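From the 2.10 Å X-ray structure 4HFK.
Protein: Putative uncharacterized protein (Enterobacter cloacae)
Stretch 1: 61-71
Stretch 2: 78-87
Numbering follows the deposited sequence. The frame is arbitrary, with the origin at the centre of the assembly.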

# COMPACT_ATOMS: atom_id res chain seq x y z
N VAL B 61 12.90 5.20 -11.35
CA VAL B 61 12.53 6.31 -10.48
C VAL B 61 12.36 5.79 -9.06
O VAL B 61 12.85 6.39 -8.10
CB VAL B 61 11.24 7.01 -10.98
CG1 VAL B 61 10.75 8.01 -9.96
CG2 VAL B 61 11.50 7.70 -12.32
N ILE B 62 11.69 4.65 -8.93
CA ILE B 62 11.51 3.99 -7.64
C ILE B 62 12.85 3.77 -6.91
O ILE B 62 13.01 4.13 -5.74
CB ILE B 62 10.78 2.65 -7.81
CG1 ILE B 62 9.31 2.88 -8.17
CG2 ILE B 62 10.87 1.81 -6.55
CD1 ILE B 62 8.58 1.63 -8.59
N VAL B 63 13.82 3.16 -7.60
CA VAL B 63 15.10 2.84 -6.98
C VAL B 63 15.79 4.12 -6.48
O VAL B 63 16.37 4.13 -5.39
CB VAL B 63 16.02 2.04 -7.93
CG1 VAL B 63 17.41 1.88 -7.34
CG2 VAL B 63 15.41 0.65 -8.20
N SER B 64 15.69 5.19 -7.27
CA SER B 64 16.28 6.47 -6.91
C SER B 64 15.58 7.13 -5.72
O SER B 64 16.23 7.63 -4.80
CB SER B 64 16.27 7.41 -8.12
OG SER B 64 16.86 8.66 -7.78
N LEU B 65 14.25 7.15 -5.73
CA LEU B 65 13.50 7.80 -4.66
C LEU B 65 13.56 7.04 -3.33
O LEU B 65 13.54 7.65 -2.26
CB LEU B 65 12.04 8.06 -5.08
CG LEU B 65 11.80 9.18 -6.09
CD1 LEU B 65 10.32 9.37 -6.37
CD2 LEU B 65 12.40 10.48 -5.61
N LEU B 66 13.63 5.71 -3.40
CA LEU B 66 13.72 4.87 -2.20
C LEU B 66 14.93 5.23 -1.34
O LEU B 66 14.93 5.00 -0.12
CB LEU B 66 13.76 3.38 -2.56
CG LEU B 66 12.40 2.69 -2.77
CD1 LEU B 66 12.59 1.23 -3.17
CD2 LEU B 66 11.53 2.78 -1.52
N LYS B 67 15.95 5.83 -1.95
CA LYS B 67 17.15 6.24 -1.22
C LYS B 67 16.89 7.40 -0.26
O LYS B 67 17.66 7.62 0.68
CB LYS B 67 18.27 6.60 -2.21
CG LYS B 67 18.74 5.41 -3.05
CD LYS B 67 19.73 5.85 -4.11
CE LYS B 67 20.28 4.65 -4.88
NZ LYS B 67 21.25 5.05 -5.94
N GLN B 68 15.83 8.16 -0.50
CA GLN B 68 15.48 9.26 0.39
C GLN B 68 15.16 8.71 1.77
O GLN B 68 14.47 7.69 1.90
CB GLN B 68 14.27 10.03 -0.15
CG GLN B 68 14.59 11.00 -1.27
CD GLN B 68 13.95 12.35 -1.03
OE1 GLN B 68 12.78 12.43 -0.67
NE2 GLN B 68 14.73 13.41 -1.19
N LYS B 69 15.68 9.35 2.81
CA LYS B 69 15.42 8.92 4.18
C LYS B 69 14.34 9.77 4.82
O LYS B 69 14.42 11.00 4.79
CB LYS B 69 16.70 8.98 5.02
CG LYS B 69 17.79 8.01 4.57
CD LYS B 69 18.75 7.69 5.71
N VAL B 70 13.32 9.13 5.37
CA VAL B 70 12.29 9.85 6.10
C VAL B 70 12.15 9.27 7.49
O VAL B 70 12.66 8.17 7.77
CB VAL B 70 10.93 9.84 5.37
CG1 VAL B 70 11.04 10.59 4.05
CG2 VAL B 70 10.47 8.40 5.14
N GLY B 71 11.48 9.99 8.38
CA GLY B 71 11.33 9.54 9.75
C GLY B 71 10.11 10.11 10.43
O GLY B 71 9.31 10.82 9.81
N TYR B 78 9.81 4.41 8.30
CA TYR B 78 8.56 4.80 7.62
C TYR B 78 8.55 4.51 6.12
O TYR B 78 8.01 5.29 5.32
CB TYR B 78 8.26 6.29 7.87
CG TYR B 78 7.84 6.60 9.29
CD1 TYR B 78 6.52 6.86 9.60
CD2 TYR B 78 8.77 6.59 10.32
CE1 TYR B 78 6.12 7.13 10.90
CE2 TYR B 78 8.39 6.86 11.63
CZ TYR B 78 7.06 7.13 11.92
OH TYR B 78 6.69 7.39 13.23
N GLN B 79 9.15 3.38 5.73
CA GLN B 79 9.22 2.99 4.33
C GLN B 79 7.87 2.70 3.70
O GLN B 79 7.66 2.97 2.51
CB GLN B 79 10.15 1.79 4.16
CG GLN B 79 11.50 2.01 4.82
CD GLN B 79 12.68 1.75 3.90
OE1 GLN B 79 13.12 2.65 3.18
NE2 GLN B 79 13.19 0.53 3.93
N ILE B 80 6.94 2.15 4.48
CA ILE B 80 5.61 1.82 3.96
C ILE B 80 4.92 3.11 3.53
O ILE B 80 4.32 3.19 2.44
CB ILE B 80 4.76 1.08 5.01
CG1 ILE B 80 5.26 -0.37 5.16
CG2 ILE B 80 3.28 1.09 4.61
CD1 ILE B 80 5.09 -1.22 3.90
N LEU B 81 5.01 4.14 4.37
CA LEU B 81 4.48 5.44 3.99
C LEU B 81 5.23 5.97 2.77
O LEU B 81 4.60 6.47 1.83
CB LEU B 81 4.57 6.44 5.15
CG LEU B 81 3.50 7.55 5.11
CD1 LEU B 81 3.30 8.15 6.49
CD2 LEU B 81 3.88 8.64 4.16
N LYS B 82 6.55 5.86 2.78
CA LYS B 82 7.37 6.32 1.65
C LYS B 82 6.92 5.69 0.32
O LYS B 82 6.90 6.36 -0.72
CB LYS B 82 8.86 6.05 1.88
CG LYS B 82 9.77 6.66 0.80
CD LYS B 82 11.21 6.12 0.84
CE LYS B 82 11.76 6.03 2.25
NZ LYS B 82 13.04 5.24 2.29
N CYS B 83 6.57 4.40 0.34
CA CYS B 83 6.07 3.75 -0.87
C CYS B 83 4.87 4.51 -1.46
O CYS B 83 4.75 4.64 -2.68
CB CYS B 83 5.67 2.29 -0.57
SG CYS B 83 7.06 1.21 -0.06
N THR B 84 3.99 5.03 -0.61
CA THR B 84 2.85 5.79 -1.12
C THR B 84 3.30 7.16 -1.61
O THR B 84 2.82 7.64 -2.65
CB THR B 84 1.73 5.91 -0.07
OG1 THR B 84 1.13 4.62 0.13
CG2 THR B 84 0.64 6.88 -0.54
N LEU B 85 4.23 7.79 -0.89
CA LEU B 85 4.73 9.10 -1.31
C LEU B 85 5.35 8.99 -2.69
O LEU B 85 5.13 9.85 -3.55
CB LEU B 85 5.74 9.65 -0.31
CG LEU B 85 5.21 9.87 1.11
CD1 LEU B 85 6.23 10.59 1.97
CD2 LEU B 85 3.89 10.65 1.09
N ILE B 86 6.10 7.92 -2.90
CA ILE B 86 6.76 7.69 -4.19
C ILE B 86 5.73 7.48 -5.30
O ILE B 86 5.87 8.06 -6.39
CB ILE B 86 7.74 6.48 -4.11
CG1 ILE B 86 8.98 6.88 -3.30
CG2 ILE B 86 8.14 6.01 -5.50
CD1 ILE B 86 9.94 5.71 -2.97
N ALA B 87 4.71 6.67 -5.04
CA ALA B 87 3.66 6.40 -6.03
C ALA B 87 2.97 7.68 -6.50
O ALA B 87 2.53 7.79 -7.65
CB ALA B 87 2.64 5.43 -5.47
O HOH W 1 15.49 1.75 1.01
O HOH W 2 13.12 6.24 5.09

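A lysine can be buried in a helix contact provided that its ammonium group finds oxygen atoms to replace the solvent it gives up, and Lys82 illustrates the principle. The helix of the first stretch and helix 79-87 run at 131° to one another with axes 10.4 Å apart at their closest, and side chains fill the space between them.

Ile86 gives up the most surface. Its CA-to-CB bond points toward the first helix, where three residues receive it: CG1 lies 3.7 Å from Leu65 CB, CD1 lies 3.6 Å from Leu66 CD2, and CG2 is 4.3 Å from Ile62 CG1. A branched hydrocarbon suits this site, since it presents carbon to several neighbours at once and leaves no polar group unsatisfied.

One turn earlier, Lys82 continues the same face but combines two chemistries. Its methylene chain behaves as an apolar side chain, with CD 4.1 Å from Leu66 CD2 and CE 4.0 Å from Val70 CG2. Beyond it, NZ donates hydrogen bonds to two backbone carbonyls of the first stretch, Leu66 O at 3.1 Å and Gln68 O at 2.9 Å. Within its own helix, NZ also donates to Gln79 OE1 at 2.7 Å. Water 2 accepts from both Lys82 NZ (3.0 Å) and Val70 N (2.9 Å), extending the polar network to the loop backbone. The long side chain thus ties two backbone carbonyls of the first stretch to the second helix.

Val70, pointing toward the second stretch, closes the contact near that helix's N-cap residue, Tyr78: its CG2 packs 4.1 Å from Tyr78 CB. Alongside, the Gly71 backbone meets the aromatic ring, with Gly71 C 3.8 Å from Tyr78 CD2 and the glycine carbonyl oxygen over one ring face. Altogether the two stretches bury 519 Å².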